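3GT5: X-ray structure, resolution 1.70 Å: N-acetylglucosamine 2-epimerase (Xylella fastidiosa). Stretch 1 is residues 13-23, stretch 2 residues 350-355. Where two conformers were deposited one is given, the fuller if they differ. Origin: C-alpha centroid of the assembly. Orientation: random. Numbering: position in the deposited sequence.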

ATOM      1  N   THR A  13     -10.353 -17.653   4.006  1.00 19.74           N
ATOM      2  CA  THR A  13      -9.838 -18.716   3.172  1.00 19.50           C
ATOM      3  C   THR A  13      -8.921 -18.111   2.130  1.00 18.82           C
ATOM      4  O   THR A  13      -7.883 -18.665   1.851  1.00 18.90           O
ATOM      5  CB  THR A  13     -10.964 -19.552   2.504  1.00 21.05           C
ATOM      6  OG1 THR A  13     -11.831 -20.068   3.529  1.00 24.37           O
ATOM      7  CG2 THR A  13     -10.391 -20.749   1.697  1.00 22.20           C
ATOM      8  N   HIS A  14      -9.318 -16.986   1.552  1.00 18.71           N
ATOM      9  CA  HIS A  14      -8.499 -16.354   0.531  1.00 18.18           C
ATOM     10  C   HIS A  14      -7.158 -15.897   1.078  1.00 18.60           C
ATOM     11  O   HIS A  14      -6.117 -16.101   0.430  1.00 18.12           O
ATOM     12  CB  HIS A  14      -9.230 -15.214  -0.169  1.00 19.85           C
ATOM     13  CG  HIS A  14      -8.415 -14.584  -1.245  1.00 17.82           C
ATOM     14  ND1 HIS A  14      -7.909 -15.312  -2.310  1.00 21.05           N
ATOM     15  CD2 HIS A  14      -7.905 -13.334  -1.366  1.00 21.81           C
ATOM     16  CE1 HIS A  14      -7.174 -14.510  -3.071  1.00 21.96           C
ATOM     17  NE2 HIS A  14      -7.169 -13.299  -2.526  1.00 21.08           N
ATOM     18  N   ILE A  15      -7.172 -15.279   2.252  1.00 17.69           N
ATOM     19  CA  ILE A  15      -5.944 -14.878   2.897  1.00 18.32           C
ATOM     20  C   ILE A  15      -5.025 -16.105   3.153  1.00 18.50           C
ATOM     21  O   ILE A  15      -3.816 -16.106   2.902  1.00 18.02           O
ATOM     22  CB  ILE A  15      -6.206 -14.143   4.241  1.00 17.78           C
ATOM     23  CG1 ILE A  15      -6.816 -12.756   4.020  1.00 17.75           C
ATOM     24  CG2 ILE A  15      -4.826 -14.005   5.032  1.00 17.24           C
ATOM     25  CD1 ILE A  15      -7.544 -12.173   5.277  1.00 20.55           C
ATOM     26  N   SER A  16      -5.619 -17.203   3.611  1.00 19.00           N
ATOM     27  CA  SER A  16      -4.859 -18.396   3.923  0.50 19.35           C
ATOM     28  C   SER A  16      -4.301 -19.028   2.649  1.00 19.25           C
ATOM     29  O   SER A  16      -3.208 -19.576   2.648  1.00 19.96           O
ATOM     30  CB  SER A  16      -5.715 -19.381   4.729  0.50 19.93           C
ATOM     31  OG  SER A  16      -5.935 -18.866   6.042  0.50 21.94           O
ATOM     32  N   ASP A  17      -5.043 -18.913   1.551  1.00 20.48           N
ATOM     33  CA  ASP A  17      -4.535 -19.415   0.255  1.00 20.75           C
ATOM     34  C   ASP A  17      -3.282 -18.619  -0.198  1.00 20.13           C
ATOM     35  O   ASP A  17      -2.265 -19.168  -0.657  1.00 20.66           O
ATOM     36  CB  ASP A  17      -5.580 -19.318  -0.843  1.00 21.39           C
ATOM     37  CG  ASP A  17      -6.798 -20.241  -0.647  1.00 26.40           C
ATOM     38  OD1 ASP A  17      -6.759 -21.255   0.081  1.00 29.33           O
ATOM     39  OD2 ASP A  17      -7.837 -19.930  -1.256  1.00 29.93           O
ATOM     40  N   THR A  18      -3.335 -17.305  -0.047  1.00 18.17           N
ATOM     41  CA  THR A  18      -2.185 -16.467  -0.425  1.00 18.34           C
ATOM     42  C   THR A  18      -0.992 -16.698   0.513  1.00 17.98           C
ATOM     43  O   THR A  18       0.142 -16.800   0.099  1.00 18.55           O
ATOM     44  CB  THR A  18      -2.616 -15.012  -0.462  1.00 17.46           C
ATOM     45  OG1 THR A  18      -3.708 -14.865  -1.380  1.00 19.55           O
ATOM     46  CG2 THR A  18      -1.439 -14.101  -0.831  1.00 18.43           C
ATOM     47  N   MET A  19      -1.248 -16.849   1.804  1.00 19.12           N
ATOM     48  CA  MET A  19      -0.178 -17.208   2.739  1.00 18.51           C
ATOM     49  C   MET A  19       0.477 -18.546   2.377  1.00 19.93           C
ATOM     50  O   MET A  19       1.682 -18.669   2.493  1.00 20.42           O
ATOM     51  CB  MET A  19      -0.642 -17.217   4.185  1.00 18.21           C
ATOM     52  CG  MET A  19      -1.022 -15.843   4.751  1.00 18.19           C
ATOM     53  SD  MET A  19       0.382 -14.651   4.848  1.00 13.87           S
ATOM     54  CE  MET A  19       1.449 -15.465   6.045  1.00 22.82           C
ATOM     55  N   ALA A  20      -0.311 -19.495   1.882  1.00 19.72           N
ATOM     56  CA  ALA A  20       0.225 -20.785   1.465  1.00 20.10           C
ATOM     57  C   ALA A  20       1.151 -20.656   0.255  1.00 20.02           C
ATOM     58  O   ALA A  20       2.071 -21.451   0.124  1.00 20.59           O
ATOM     59  CB  ALA A  20      -0.926 -21.818   1.221  1.00 19.27           C
ATOM     60  N   PHE A  21       0.966 -19.650  -0.601  1.00 19.60           N
ATOM     61  CA  PHE A  21       1.906 -19.396  -1.701  1.00 19.97           C
ATOM     62  C   PHE A  21       3.293 -18.984  -1.167  1.00 19.71           C
ATOM     63  O   PHE A  21       4.351 -19.486  -1.602  1.00 20.36           O
ATOM     64  CB  PHE A  21       1.376 -18.281  -2.650  1.00 19.78           C
ATOM     65  CG  PHE A  21       2.339 -17.892  -3.702  1.00 20.13           C
ATOM     66  CD1 PHE A  21       2.478 -18.666  -4.833  1.00 23.43           C
ATOM     67  CD2 PHE A  21       3.171 -16.805  -3.558  1.00 18.88           C
ATOM     68  CE1 PHE A  21       3.365 -18.330  -5.798  1.00 22.64           C
ATOM     69  CE2 PHE A  21       4.084 -16.479  -4.540  1.00 19.61           C
ATOM     70  CZ  PHE A  21       4.171 -17.236  -5.658  1.00 22.20           C
ATOM     71  N   TYR A  22       3.313 -18.040  -0.224  1.00 19.60           N
ATOM     72  CA  TYR A  22       4.573 -17.428   0.218  1.00 19.57           C
ATOM     73  C   TYR A  22       5.257 -18.231   1.335  1.00 20.12           C
ATOM     74  O   TYR A  22       6.451 -18.225   1.444  1.00 21.84           O
ATOM     75  CB  TYR A  22       4.305 -16.023   0.767  1.00 19.90           C
ATOM     76  CG  TYR A  22       4.015 -15.017  -0.295  1.00 18.09           C
ATOM     77  CD1 TYR A  22       2.708 -14.578  -0.519  1.00 18.47           C
ATOM     78  CD2 TYR A  22       5.042 -14.519  -1.120  1.00 18.85           C
ATOM     79  CE1 TYR A  22       2.404 -13.681  -1.542  1.00 17.22           C
ATOM     80  CE2 TYR A  22       4.744 -13.553  -2.132  1.00 15.96           C
ATOM     81  CZ  TYR A  22       3.444 -13.163  -2.331  1.00 17.37           C
ATOM     82  OH  TYR A  22       3.135 -12.239  -3.299  1.00 19.55           O
ATOM     83  N   HIS A  23       4.459 -18.859   2.185  1.00 21.86           N
ATOM     84  CA  HIS A  23       4.985 -19.499   3.383  1.00 23.30           C
ATOM     85  C   HIS A  23       5.130 -21.008   3.174  1.00 23.96           C
ATOM     86  O   HIS A  23       4.171 -21.642   2.742  1.00 24.96           O
ATOM     87  CB  HIS A  23       4.063 -19.247   4.591  1.00 22.13           C
ATOM     88  CG  HIS A  23       4.661 -19.742   5.867  1.00 25.72           C
ATOM     89  ND1 HIS A  23       5.749 -19.132   6.435  1.00 24.43           N
ATOM     90  CD2 HIS A  23       4.397 -20.838   6.621  1.00 27.34           C
ATOM     91  CE1 HIS A  23       6.125 -19.816   7.507  1.00 30.36           C
ATOM     92  NE2 HIS A  23       5.326 -20.860   7.634  1.00 28.64           N
ATOM     93  N   ARG A 350      -4.313 -22.095  -9.220  1.00 20.95           N
ATOM     94  CA  ARG A 350      -3.423 -23.249  -9.177  0.50 21.22           C
ATOM     95  C   ARG A 350      -2.405 -23.152  -8.045  1.00 21.23           C
ATOM     96  O   ARG A 350      -2.209 -24.107  -7.326  1.00 20.42           O
ATOM     97  CB  ARG A 350      -2.700 -23.450 -10.509  0.50 21.60           C
ATOM     98  CG  ARG A 350      -1.764 -24.681 -10.513  0.50 23.05           C
ATOM     99  CD  ARG A 350      -1.272 -25.018 -11.913  0.50 24.72           C
ATOM    100  NE  ARG A 350      -1.235 -26.461 -12.137  0.50 26.43           N
ATOM    101  CZ  ARG A 350      -0.783 -27.025 -13.255  0.50 29.93           C
ATOM    102  NH1 ARG A 350      -0.311 -26.265 -14.240  0.50 32.12           N
ATOM    103  NH2 ARG A 350      -0.789 -28.343 -13.386  0.50 31.00           N
ATOM    104  N   TYR A 351      -1.786 -21.978  -7.875  1.00 20.24           N
ATOM    105  CA  TYR A 351      -0.712 -21.788  -6.929  1.00 20.16           C
ATOM    106  C   TYR A 351      -1.009 -20.806  -5.809  1.00 19.76           C
ATOM    107  O   TYR A 351      -0.310 -20.821  -4.785  1.00 20.13           O
ATOM    108  CB  TYR A 351       0.566 -21.344  -7.649  1.00 21.15           C
ATOM    109  CG  TYR A 351       1.113 -22.352  -8.633  1.00 21.82           C
ATOM    110  CD1 TYR A 351       1.579 -23.602  -8.202  1.00 25.22           C
ATOM    111  CD2 TYR A 351       1.184 -22.055 -10.001  1.00 24.58           C
ATOM    112  CE1 TYR A 351       2.112 -24.513  -9.105  1.00 25.75           C
ATOM    113  CE2 TYR A 351       1.739 -22.982 -10.923  1.00 27.60           C
ATOM    114  CZ  TYR A 351       2.177 -24.205 -10.460  1.00 25.16           C
ATOM    115  OH  TYR A 351       2.714 -25.153 -11.338  1.00 28.72           O
ATOM    116  N   GLY A 352      -2.017 -19.950  -6.005  1.00 19.49           N
ATOM    117  CA  GLY A 352      -2.400 -18.956  -4.998  1.00 19.29           C
ATOM    118  C   GLY A 352      -1.676 -17.633  -5.224  1.00 19.49           C
ATOM    119  O   GLY A 352      -0.681 -17.559  -5.983  1.00 18.87           O
ATOM    120  N   ALA A 353      -2.214 -16.592  -4.559  1.00 18.85           N
ATOM    121  CA  ALA A 353      -1.734 -15.214  -4.635  1.00 18.00           C
ATOM    122  C   ALA A 353      -2.238 -14.675  -5.971  1.00 18.62           C
ATOM    123  O   ALA A 353      -2.845 -15.409  -6.745  1.00 18.63           O
ATOM    124  CB  ALA A 353      -0.221 -15.136  -4.482  1.00 18.59           C
ATOM    125  N   TRP A 354      -2.070 -13.379  -6.214  1.00 18.01           N
ATOM    126  CA  TRP A 354      -2.579 -12.752  -7.421  1.00 17.77           C
ATOM    127  C   TRP A 354      -1.461 -12.525  -8.427  1.00 17.27           C
ATOM    128  O   TRP A 354      -0.283 -12.354  -8.065  1.00 18.71           O
ATOM    129  CB  TRP A 354      -3.175 -11.362  -7.091  1.00 17.50           C
ATOM    130  CG  TRP A 354      -4.450 -11.297  -6.260  1.00 17.59           C
ATOM    131  CD1 TRP A 354      -4.782 -12.049  -5.150  1.00 18.53           C
ATOM    132  CD2 TRP A 354      -5.506 -10.336  -6.403  1.00 19.54           C
ATOM    133  NE1 TRP A 354      -5.972 -11.637  -4.643  1.00 20.85           N
ATOM    134  CE2 TRP A 354      -6.440 -10.581  -5.376  1.00 19.21           C
ATOM    135  CE3 TRP A 354      -5.740  -9.284  -7.280  1.00 19.35           C
ATOM    136  CZ2 TRP A 354      -7.599  -9.841  -5.245  1.00 21.30           C
ATOM    137  CZ3 TRP A 354      -6.882  -8.549  -7.140  1.00 21.92           C
ATOM    138  CH2 TRP A 354      -7.803  -8.820  -6.143  1.00 22.37           C
ATOM    139  N   TYR A 355      -1.817 -12.534  -9.715  1.00 18.17           N
ATOM    140  CA  TYR A 355      -0.888 -12.056 -10.737  1.00 18.73           C
ATOM    141  C   TYR A 355      -0.674 -10.578 -10.519  1.00 19.36           C
ATOM    142  O   TYR A 355      -1.572  -9.924 -10.013  1.00 20.05           O
ATOM    143  CB  TYR A 355      -1.404 -12.301 -12.136  1.00 19.01           C
ATOM    144  CG  TYR A 355      -1.749 -13.755 -12.386  1.00 21.45           C
ATOM    145  CD1 TYR A 355      -0.806 -14.741 -12.209  1.00 20.65           C
ATOM    146  CD2 TYR A 355      -3.030 -14.119 -12.794  1.00 24.15           C
ATOM    147  CE1 TYR A 355      -1.129 -16.103 -12.443  1.00 23.21           C
ATOM    148  CE2 TYR A 355      -3.376 -15.452 -13.025  1.00 25.97           C
ATOM    149  CZ  TYR A 355      -2.392 -16.440 -12.843  1.00 25.37           C
ATOM    150  OH  TYR A 355      -2.712 -17.758 -13.063  1.00 28.23           O
TER
HETATM  151  O   HOH W   1      -2.254 -21.250  -2.337  1.00 36.52           O
HETATM  152  O   HOH W   2      -4.735 -16.691  -3.192  1.00 22.68           O

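Residues 13-22 form a helix, and residues 350-355 run past it as an irregular segment without regular helix or strand. The two backbones come closest at Thr 18 and Ala 353, whose CA atoms lie 4.4 Å apart. At this close approach the second stretch has Gly 352, with no side chain, and Ala 353, with a single methyl. Together the stretches bury 315 Å².

Gly 352 has phi/psi of 92/164, angles at which a CB would be jammed against the carbonyl O of the residue before. An ideal CB would also point toward the helix and lie 3.0 Å from Asp 17 O, a clash. Glycine is therefore called for twice, by its own backbone angles and by Asp 17 O across the contact.

Ala 353 directs its CA-to-CB bond toward the helix. Ala 353 CB sits 3.8 Å from Phe 21 CG, 4.0 Å from Thr 18 CG2 and 4.2 Å from Tyr 22 CE1, so a single methyl meets three helix residues. With Phe 21 the contact is an off-centre CH-pi interaction, with Ala 353 CB 4.3 Å from the ring centroid and 30° off the normal.

The t rotamer of Phe 21 (chi1 174°, chi2 80°) carries its ring along the second stretch. Phe 21 CD1 lies 3.5 Å from both Tyr 351 O, which is at the ring edge near its plane, and Gly 352 O. Tyr 351 contributes its CB, 4.3 Å from Phe 21 CD1, while its m rotamer (chi1 -63°) leads the end of the side chain away.

The direct hydrogen bond across the stretches joins two aromatic rings. Trp 354 NE1 donates to His 14 NE2 at 2.9 Å with an N-H...acceptor angle of 164°, so this histidine nitrogen offers its lone pair to the indole. Both CA-to-CB bonds point sideways; chi1 of -178° (t) in His 14 and -68° (m) in Trp 354 bring the ring ends together. Each nitrogen lies at the edge of the other ring, near its plane. The rings meet rim to rim, with planes at 57° and centroids 5.1 Å apart, a geometry suited to the in-plane N-H and lone pair rather than to stacking.

Two waters complete the polar contacts. Water 1 donates to Asp 17 O (2.7 Å) and Tyr 351 O (3.2 Å), linking two carbonyls that cannot bond each other. Water 2 accepts from Ala 353 N (2.9 Å) and hydrogen-bonds Thr 18 OG1 (2.8 Å). In its m rotamer (chi1 -57°), Thr 18 thus sets its hydroxyl by the water and its CG2 against Ala 353 CB.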